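Local coordinates for NEQ263 (Nanoarchaeum equitans Kin4-M, PDB 5BN3), which probably binds ATP as the B-type subunit of an unusual archaeal ATP synthase core complex, in which it pairs with the alpha chain NeqA, at residues Tyr112-Ser116 / Gln386-Arg392; Ile318-Lys322 / Leu343-Ala348. All blocks are in the same frame, centred on the assembly; numbering follows the deposited sequence.

Overall arrangement
From the N terminus, the chain first builds a small antiparallel sheet (strands between residues 3 and 57) and, after adding strand 73-75 to the central sheet, reaches the loop 112-116 that follows strand 110-111. This segment waits some 270 residues for its partner: most of the nucleotide-binding sheet and its helices come between, and contact 1 closes this loop against 386-392 in the C-terminal helical domain. Contact 2 is nested inside it, a short closure in which 318-322 meets helix 334-356 across only about twenty residues. Their centres lie 18 Å apart and their nearest atoms about 5 Å, without touching. Both contacts join the same two domains, one mainly by hydrogen bonds, the other mainly by apolar side chains.

Contact 1 of 2, residues Tyr112-Ser116 / Gln386-Arg392; sequences YTGIS and QDYYEYR
Two irregular loops can be joined around one peptide carbonyl that accepts twice, and residues 112-116 and 386-392 are a good example. Gly114, the nearest to Arg392 (CA to CA 4.5 Å), has phi/psi of 85/3; a CB here would be jammed against Thr113 O and clash with Tyr391 CD2, so the position calls for glycine. Gly114 O accepts from Arg392 N and from Gln386 NE2, both at 2.8 Å. Gln386 is extended (chi1 and chi2 t), so its amide reaches in flat: NE2 also donates to Glu390 O (2.8 Å), while OE1 accepts from Ser116 N (3.2 Å). Tyr391, chi1 t and chi2 -83°, lays its ring face under Gly114, a CH-pi contact with CA 3.7 Å from the centroid; its OH comes to 3.9 Å from Tyr112 CB. Arg392 leaves with chi1 m and then runs extended, sending NH1 to Ser116 OG (3.1 Å, Ser116 chi1 m) and NE to Glu390 OE2 (3.0 Å), a salt bridge. NH1 also bonds Phe383 O, and Ser116 OG bonds Ser397 OG, so helices 367-384 and 394-408 are drawn in. Within the loops, Thr113 (chi1 p) forms an ST turn, OG1 accepting from Ile115 N at 3.0 Å while also bonding Asp119. Asp387 to Glu390 is a type I beta turn (Glu390 N to Asp387 O 3.1 Å) holding an Asx turn, Tyr389 N to Asp387 OD1 2.6 Å. With Ile115 as N-cap of helix 116-119, the arrangement joins the nucleotide-binding domain to an interhelical loop of the C-terminal helical domain of the ATPase alpha/beta fold.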
# COMPACT_ATOMS: atom_id res chain seq x y z
N TYR B 112 29.33 -32.55 -4.37
CA TYR B 112 29.19 -32.68 -2.92
C TYR B 112 29.87 -31.56 -2.14
O TYR B 112 31.06 -31.29 -2.32
CB TYR B 112 29.66 -34.07 -2.46
CG TYR B 112 28.63 -35.13 -2.76
CD1 TYR B 112 27.52 -35.29 -1.95
CD2 TYR B 112 28.76 -35.95 -3.87
CE1 TYR B 112 26.58 -36.24 -2.23
CE2 TYR B 112 27.82 -36.91 -4.16
CZ TYR B 112 26.73 -37.05 -3.33
OH TYR B 112 25.78 -37.99 -3.59
N THR B 113 29.09 -30.91 -1.29
CA THR B 113 29.56 -29.77 -0.51
C THR B 113 30.13 -30.21 0.82
O THR B 113 30.93 -29.49 1.43
CB THR B 113 28.42 -28.76 -0.26
OG1 THR B 113 27.43 -29.36 0.60
CG2 THR B 113 27.77 -28.36 -1.57
N GLY B 114 29.71 -31.38 1.29
CA GLY B 114 30.12 -31.87 2.59
C GLY B 114 29.21 -31.33 3.68
O GLY B 114 29.42 -31.60 4.87
N ILE B 115 28.20 -30.58 3.27
CA ILE B 115 27.24 -29.98 4.19
C ILE B 115 25.93 -30.78 4.15
O ILE B 115 25.26 -30.81 3.12
CB ILE B 115 26.98 -28.51 3.82
CG1 ILE B 115 28.30 -27.73 3.80
CG2 ILE B 115 26.00 -27.87 4.79
CD1 ILE B 115 28.22 -26.39 3.10
N SER B 116 25.58 -31.41 5.27
CA SER B 116 24.43 -32.31 5.33
C SER B 116 23.11 -31.66 4.93
O SER B 116 22.33 -32.24 4.17
CB SER B 116 24.30 -32.91 6.73
OG SER B 116 25.47 -33.60 7.10
N GLN B 386 26.48 -27.96 12.15
CA GLN B 386 27.72 -28.52 11.61
C GLN B 386 28.79 -27.43 11.60
O GLN B 386 28.49 -26.27 11.33
CB GLN B 386 27.47 -29.04 10.20
CG GLN B 386 28.71 -29.49 9.44
CD GLN B 386 28.40 -29.94 8.03
OE1 GLN B 386 27.26 -30.29 7.71
NE2 GLN B 386 29.41 -29.94 7.17
N ASP B 387 30.03 -27.80 11.90
CA ASP B 387 31.11 -26.82 11.97
C ASP B 387 31.48 -26.26 10.59
O ASP B 387 31.35 -26.94 9.57
CB ASP B 387 32.35 -27.41 12.64
CG ASP B 387 33.39 -26.35 12.96
OD1 ASP B 387 34.26 -26.09 12.10
OD2 ASP B 387 33.34 -25.77 14.06
N TYR B 388 31.94 -25.01 10.58
CA TYR B 388 32.38 -24.33 9.36
C TYR B 388 33.54 -25.06 8.69
O TYR B 388 33.72 -24.96 7.47
CB TYR B 388 32.77 -22.89 9.72
CG TYR B 388 33.37 -22.09 8.59
CD1 TYR B 388 32.69 -21.88 7.41
CD2 TYR B 388 34.62 -21.50 8.74
CE1 TYR B 388 33.24 -21.13 6.39
CE2 TYR B 388 35.18 -20.74 7.72
CZ TYR B 388 34.48 -20.56 6.55
OH TYR B 388 35.03 -19.82 5.53
N TYR B 389 34.31 -25.80 9.48
CA TYR B 389 35.46 -26.53 8.95
C TYR B 389 35.22 -28.04 8.89
O TYR B 389 36.16 -28.81 8.70
CB TYR B 389 36.71 -26.22 9.78
CG TYR B 389 37.14 -24.78 9.68
CD1 TYR B 389 37.58 -24.26 8.48
CD2 TYR B 389 37.11 -23.95 10.78
CE1 TYR B 389 37.97 -22.95 8.38
CE2 TYR B 389 37.50 -22.63 10.69
CZ TYR B 389 37.94 -22.14 9.49
OH TYR B 389 38.33 -20.83 9.38
N GLU B 390 33.96 -28.44 9.03
CA GLU B 390 33.61 -29.86 9.02
C GLU B 390 33.10 -30.30 7.66
O GLU B 390 32.24 -29.64 7.06
CB GLU B 390 32.56 -30.15 10.09
CG GLU B 390 32.09 -31.60 10.11
CD GLU B 390 31.12 -31.89 11.25
OE1 GLU B 390 30.75 -30.94 11.98
OE2 GLU B 390 30.73 -33.06 11.42
N TYR B 391 33.64 -31.41 7.16
CA TYR B 391 33.17 -32.02 5.92
C TYR B 391 32.51 -33.36 6.23
O TYR B 391 33.12 -34.23 6.84
CB TYR B 391 34.33 -32.23 4.94
CG TYR B 391 33.90 -32.79 3.60
CD1 TYR B 391 33.70 -34.15 3.42
CD2 TYR B 391 33.70 -31.95 2.52
CE1 TYR B 391 33.30 -34.66 2.20
CE2 TYR B 391 33.31 -32.45 1.29
CZ TYR B 391 33.11 -33.80 1.14
OH TYR B 391 32.71 -34.29 -0.08
N ARG B 392 31.26 -33.51 5.80
CA ARG B 392 30.57 -34.78 5.98
C ARG B 392 30.36 -35.47 4.64
O ARG B 392 29.81 -34.88 3.71
CB ARG B 392 29.22 -34.57 6.67
CG ARG B 392 29.32 -33.91 8.04
CD ARG B 392 28.02 -34.04 8.80
NE ARG B 392 28.06 -33.36 10.09
CZ ARG B 392 27.01 -32.79 10.66
NH1 ARG B 392 25.83 -32.81 10.05
NH2 ARG B 392 27.13 -32.18 11.83

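Contact 2 of 2, residues Ile318-Lys322 / Leu343-Ala348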
# COMPACT_ATOMS: atom_id res chain seq x y z
N ILE B 318 20.21 -23.15 7.73
CA ILE B 318 19.43 -23.43 6.53
C ILE B 318 18.03 -23.95 6.82
O ILE B 318 17.86 -24.96 7.51
CB ILE B 318 20.17 -24.44 5.62
CG1 ILE B 318 21.45 -23.80 5.06
CG2 ILE B 318 19.28 -24.91 4.49
CD1 ILE B 318 22.25 -24.73 4.16
N ASP B 319 17.02 -23.25 6.30
CA ASP B 319 15.64 -23.70 6.36
C ASP B 319 15.46 -24.86 5.38
O ASP B 319 15.45 -24.65 4.17
CB ASP B 319 14.69 -22.54 6.02
CG ASP B 319 13.23 -22.86 6.30
OD1 ASP B 319 12.77 -23.99 6.00
OD2 ASP B 319 12.52 -21.97 6.81
N LEU B 320 15.31 -26.07 5.91
CA LEU B 320 15.24 -27.28 5.08
C LEU B 320 14.02 -27.31 4.16
O LEU B 320 14.04 -27.97 3.12
CB LEU B 320 15.24 -28.53 5.96
CG LEU B 320 16.58 -29.00 6.52
CD1 LEU B 320 16.40 -30.26 7.36
CD2 LEU B 320 17.56 -29.27 5.39
N LEU B 321 12.96 -26.60 4.55
CA LEU B 321 11.70 -26.68 3.82
C LEU B 321 11.50 -25.53 2.83
O LEU B 321 10.90 -25.71 1.77
CB LEU B 321 10.53 -26.79 4.79
CG LEU B 321 10.57 -28.08 5.62
CD1 LEU B 321 9.41 -28.16 6.60
CD2 LEU B 321 10.56 -29.27 4.70
N LYS B 322 12.02 -24.35 3.17
CA LYS B 322 11.96 -23.21 2.25
C LYS B 322 13.02 -23.34 1.16
O LYS B 322 12.88 -22.75 0.08
CB LYS B 322 12.13 -21.89 3.00
CG LYS B 322 10.93 -21.49 3.83
CD LYS B 322 11.14 -20.12 4.47
CE LYS B 322 9.96 -19.72 5.35
NZ LYS B 322 10.23 -18.44 6.07
N LEU B 343 13.61 -37.43 5.16
CA LEU B 343 14.08 -36.29 5.95
C LEU B 343 13.10 -35.13 5.84
O LEU B 343 12.67 -34.57 6.85
CB LEU B 343 15.47 -35.85 5.49
CG LEU B 343 15.95 -34.49 6.00
CD1 LEU B 343 16.23 -34.55 7.50
CD2 LEU B 343 17.18 -34.03 5.24
N ILE B 344 12.74 -34.79 4.61
CA ILE B 344 11.86 -33.65 4.35
C ILE B 344 10.46 -33.85 4.94
O ILE B 344 9.94 -32.97 5.64
CB ILE B 344 11.75 -33.37 2.84
CG1 ILE B 344 13.09 -32.89 2.28
CG2 ILE B 344 10.67 -32.35 2.57
CD1 ILE B 344 13.62 -31.65 2.97
N LYS B 345 9.87 -35.01 4.68
CA LYS B 345 8.50 -35.28 5.12
C LYS B 345 8.38 -35.39 6.64
O LYS B 345 7.41 -34.91 7.23
CB LYS B 345 7.96 -36.55 4.44
CG LYS B 345 7.87 -36.45 2.92
CD LYS B 345 6.44 -36.28 2.44
CE LYS B 345 6.37 -35.96 0.95
NZ LYS B 345 6.96 -37.03 0.09
N SER B 346 9.36 -36.03 7.28
CA SER B 346 9.34 -36.20 8.73
C SER B 346 9.63 -34.90 9.48
O SER B 346 9.06 -34.65 10.54
CB SER B 346 10.32 -37.29 9.17
OG SER B 346 10.08 -38.50 8.48
N TYR B 347 10.53 -34.08 8.93
CA TYR B 347 10.85 -32.79 9.52
C TYR B 347 9.63 -31.87 9.46
O TYR B 347 9.31 -31.19 10.43
CB TYR B 347 12.04 -32.15 8.79
CG TYR B 347 12.53 -30.85 9.40
CD1 TYR B 347 12.97 -30.81 10.71
CD2 TYR B 347 12.57 -29.68 8.65
CE1 TYR B 347 13.43 -29.63 11.27
CE2 TYR B 347 13.02 -28.50 9.21
CZ TYR B 347 13.45 -28.48 10.52
OH TYR B 347 13.90 -27.31 11.08
N ALA B 348 8.95 -31.88 8.32
CA ALA B 348 7.74 -31.08 8.14
C ALA B 348 6.65 -31.48 9.13
O ALA B 348 6.01 -30.63 9.75
CB ALA B 348 7.23 -31.20 6.72
O HOH W 1 15.26 -26.17 8.86
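A loop can dock on a helix through two neighbouring leucines, as 318-322 does on helix 334-356. Leu320 occupies the space between Leu343 and the Tyr347 ring, its CB 3.9 Å from Tyr347 CE2 and its CD1 over one face of that ring and 4.3 Å from Leu343 CD1. Ile344 in turn brings CD1 to 3.7 Å from Leu320 O. Leu321 fills the hollow bounded by Ile344, Tyr347 and Ala348: CD2 lies 3.7 Å from Ile344 CG2, CG meets the ring edge 4.0 Å from Tyr347 CD2, and CD1 lies 3.7 Å from both Ala348 CA and CB. Asp319 OD1 accepts from Leu321 N (3.0 Å), an Asx turn, and from Lys322 N (2.9 Å), completing an Asx motif. Tyr410 of the alpha chain also packs on Leu321. Nearby, one water accepts from Leu320 N (3.0 Å) and donates to Tyr347 OH (2.8 Å), which also bonds Glu380. With every side-chain contact apolar, the fit depends on shape and burial, and the one polar link runs through water.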